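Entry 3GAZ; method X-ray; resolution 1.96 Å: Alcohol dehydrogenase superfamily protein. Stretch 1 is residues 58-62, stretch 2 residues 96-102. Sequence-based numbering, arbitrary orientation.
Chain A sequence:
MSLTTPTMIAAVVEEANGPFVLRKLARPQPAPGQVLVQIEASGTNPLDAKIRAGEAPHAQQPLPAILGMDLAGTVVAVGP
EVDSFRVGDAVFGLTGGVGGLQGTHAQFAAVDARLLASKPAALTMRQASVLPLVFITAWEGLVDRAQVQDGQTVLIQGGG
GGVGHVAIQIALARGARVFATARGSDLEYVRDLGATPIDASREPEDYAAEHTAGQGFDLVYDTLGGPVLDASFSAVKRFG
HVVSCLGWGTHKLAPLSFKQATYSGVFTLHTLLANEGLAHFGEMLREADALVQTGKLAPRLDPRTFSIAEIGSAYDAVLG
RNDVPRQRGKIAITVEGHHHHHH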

ATOM      1  N   HIS A  58      -9.611  -4.862   3.284  1.00 22.27           N
ATOM      2  CA  HIS A  58      -8.582  -5.095   4.293  1.00 23.11           C
ATOM      3  C   HIS A  58      -7.209  -5.357   3.674  1.00 21.59           C
ATOM      4  O   HIS A  58      -6.188  -5.256   4.357  1.00 20.63           O
ATOM      5  N   ALA A  59      -7.186  -5.697   2.387  1.00 19.04           N
ATOM      6  CA  ALA A  59      -5.933  -5.985   1.695  1.00 16.54           C
ATOM      7  C   ALA A  59      -5.231  -4.729   1.191  1.00 15.53           C
ATOM      8  O   ALA A  59      -4.026  -4.741   0.945  1.00 13.55           O
ATOM      9  N   GLN A  60      -5.987  -3.647   1.039  1.00 15.78           N
ATOM     10  CA  GLN A  60      -5.425  -2.389   0.565  1.00 15.45           C
ATOM     11  C   GLN A  60      -4.573  -2.612  -0.687  1.00 15.85           C
ATOM     12  O   GLN A  60      -3.438  -2.137  -0.781  1.00 13.57           O
ATOM     13  N   GLN A  61      -5.134  -3.339  -1.648  1.00 16.00           N
ATOM     14  CA  GLN A  61      -4.447  -3.627  -2.904  1.00 14.94           C
ATOM     15  C   GLN A  61      -5.322  -3.192  -4.083  1.00 15.51           C
ATOM     16  O   GLN A  61      -5.961  -4.022  -4.742  1.00 13.95           O
ATOM     17  N   PRO A  62      -5.372  -1.878  -4.358  1.00 16.21           N
ATOM     18  CA  PRO A  62      -6.187  -1.398  -5.475  1.00 17.33           C
ATOM     19  C   PRO A  62      -5.588  -1.810  -6.819  1.00 18.29           C
ATOM     20  O   PRO A  62      -4.389  -2.079  -6.920  1.00 15.63           O
ATOM     21  N   GLY A  96       4.333  -9.970  -0.742  1.00 12.02           N
ATOM     22  CA  GLY A  96       3.555  -8.860  -1.265  1.00 11.82           C
ATOM     23  C   GLY A  96       2.143  -9.237  -1.657  1.00 12.76           C
ATOM     24  O   GLY A  96       1.535 -10.105  -1.034  1.00 11.58           O
ATOM     25  N   GLY A  97       1.621  -8.580  -2.687  1.00 10.98           N
ATOM     26  CA  GLY A  97       0.272  -8.879  -3.133  1.00 12.95           C
ATOM     27  C   GLY A  97      -0.775  -8.080  -2.380  1.00 11.32           C
ATOM     28  O   GLY A  97      -1.961  -8.124  -2.717  1.00 13.20           O
ATOM     29  N   VAL A  98      -0.334  -7.349  -1.362  1.00 11.96           N
ATOM     30  CA  VAL A  98      -1.226  -6.519  -0.552  1.00 12.18           C
ATOM     31  C   VAL A  98      -0.568  -5.181  -0.208  1.00 13.74           C
ATOM     32  O   VAL A  98       0.643  -5.015  -0.350  1.00 15.48           O
ATOM     33  N   GLY A  99      -1.380  -4.227   0.245  1.00 13.95           N
ATOM     34  CA  GLY A  99      -0.873  -2.922   0.633  1.00 13.38           C
ATOM     35  C   GLY A  99      -0.057  -2.179  -0.409  1.00 14.76           C
ATOM     36  O   GLY A  99       0.796  -1.360  -0.060  1.00 12.37           O
ATOM     37  N   GLY A 100      -0.316  -2.454  -1.685  1.00 12.34           N
ATOM     38  CA  GLY A 100       0.418  -1.783  -2.743  1.00 13.22           C
ATOM     39  C   GLY A 100       1.731  -2.456  -3.121  1.00 14.33           C
ATOM     40  O   GLY A 100       2.415  -2.018  -4.049  1.00 14.40           O
ATOM     41  N   LEU A 101       2.091  -3.514  -2.404  1.00 13.12           N
ATOM     42  CA  LEU A 101       3.326  -4.242  -2.686  1.00 12.51           C
ATOM     43  C   LEU A 101       3.139  -5.095  -3.938  1.00 14.06           C
ATOM     44  O   LEU A 101       2.083  -5.712  -4.119  1.00 14.71           O
ATOM     45  N   GLN A 102       4.149  -5.121  -4.805  1.00 11.16           N
ATOM     46  CA  GLN A 102       4.056  -5.925  -6.019  1.00 12.55           C
ATOM     47  C   GLN A 102       3.768  -7.383  -5.665  1.00 12.42           C
ATOM     48  O   GLN A 102       4.379  -7.937  -4.753  1.00 11.70           O
TER

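A single side chain, that of Gln-61, does most of the work that side chains do in this contact, because the loop it faces, residues 96-102, offers mainly bare backbone, with glycine at four of its seven positions. The CA-to-CB bond of Gln-61 points sideways, but a t rotamer at chi1 and p at chi2 (81°) bring the end of the chain nearer, into the turn of the other stretch. There the amide uses both of its ends: Gly-100 N donates to Gln-61 OE1 at 2.7 Å, and Gln-61 NE2 donates to Leu-101 O at 3.1 Å, nearly straight at 173°. NE2 of Gln-61 also lies 3.1 Å from Gly-97 O, but the angle is too poor for a hydrogen bond. Leu-101 O is shared, since Gly-97 N bonds to it within the loop at 3.2 Å. The receiving loop contains a type I' turn from Val-98 to Leu-101, closed by Leu-101 N to Val-98 O at 2.9 Å; its central residues, Gly-99 and Gly-100, both have positive phi, which suits glycine. Beside the amide, the backbones meet directly: Gly-99 N donates to Ala-59 O at 2.8 Å, and Gly-99 CA makes a CA-H...O contact with Gln-60 O at 3.0 Å. Apolar packing is slight. Val-98 (chi1 m) points away overall, yet its CB rests 3.5 Å from Ala-59 O, and its CG1 lies 4.2 Å from Ala-59 CB. Gln-60, m at chi1 and t at chi2, points sideways and contributes mainly its carbonyl; its OE1 is hydrogen-bonded elsewhere in the structure. Leu-101 (m, t) also points sideways; its closest side-chain approach is CB of Leu-101 to OE1 of Gln-61, 5.4 Å, so its part is played by the carbonyl. The side chains of His-58, Pro-62 and Gln-102 stay out of the contact.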

ATOM      1  CB  HIS A  58      -8.946  -6.289   5.188  1.00 26.41           C
ATOM      2  CG  HIS A  58     -10.318  -6.212   5.778  1.00 29.93           C
ATOM      3  ND1 HIS A  58     -10.897  -5.024   6.169  1.00 32.64           N
ATOM      4  CD2 HIS A  58     -11.225  -7.180   6.052  1.00 31.93           C
ATOM      5  CE1 HIS A  58     -12.104  -5.262   6.652  1.00 33.31           C
ATOM      6  NE2 HIS A  58     -12.326  -6.563   6.592  1.00 33.33           N
ATOM      7  CB  ALA A  59      -6.184  -6.944   0.532  1.00 16.55           C
ATOM      8  CB  GLN A  60      -4.586  -1.741   1.676  1.00 16.41           C
ATOM      9  CG  GLN A  60      -5.379  -1.510   2.962  1.00 18.11           C
ATOM     10  CD  GLN A  60      -4.567  -0.871   4.081  1.00 19.15           C
ATOM     11  OE1 GLN A  60      -5.015  -0.824   5.222  1.00 22.83           O
ATOM     12  NE2 GLN A  60      -3.377  -0.375   3.758  1.00 19.87           N
ATOM     13  CB  GLN A  61      -4.142  -5.125  -3.020  1.00 14.79           C
ATOM     14  CG  GLN A  61      -3.279  -5.489  -4.228  1.00 14.30           C
ATOM     15  CD  GLN A  61      -1.794  -5.243  -3.984  1.00 17.73           C
ATOM     16  OE1 GLN A  61      -1.421  -4.388  -3.187  1.00 15.72           O
ATOM     17  NE2 GLN A  61      -0.943  -5.989  -4.684  1.00 17.19           N
ATOM     18  CB  PRO A  62      -6.188   0.114  -5.274  1.00 18.80           C
ATOM     19  CG  PRO A  62      -4.821   0.364  -4.678  1.00 19.33           C
ATOM     20  CD  PRO A  62      -4.697  -0.762  -3.671  1.00 16.41           C
ATOM     21  CB  VAL A  98      -1.592  -7.212   0.773  1.00 13.30           C
ATOM     22  CG1 VAL A  98      -2.281  -8.540   0.501  1.00 11.36           C
ATOM     23  CG2 VAL A  98      -0.331  -7.415   1.616  1.00 13.47           C
ATOM     24  CB  LEU A 101       3.689  -5.146  -1.502  1.00 12.17           C
ATOM     25  CG  LEU A 101       4.131  -4.452  -0.207  1.00 12.40           C
ATOM     26  CD1 LEU A 101       4.094  -5.441   0.940  1.00 13.01           C
ATOM     27  CD2 LEU A 101       5.537  -3.880  -0.380  1.00 11.21           C
ATOM     28  CB  GLN A 102       5.358  -5.878  -6.824  1.00 11.76           C
ATOM     29  CG  GLN A 102       5.271  -6.730  -8.083  1.00 10.69           C
ATOM     30  CD  GLN A 102       6.622  -7.158  -8.614  1.00 12.78           C
ATOM     31  OE1 GLN A 102       7.430  -6.333  -9.033  1.00 10.81           O
ATOM     32  NE2 GLN A 102       6.871  -8.463  -8.599  1.00 10.02           N
TER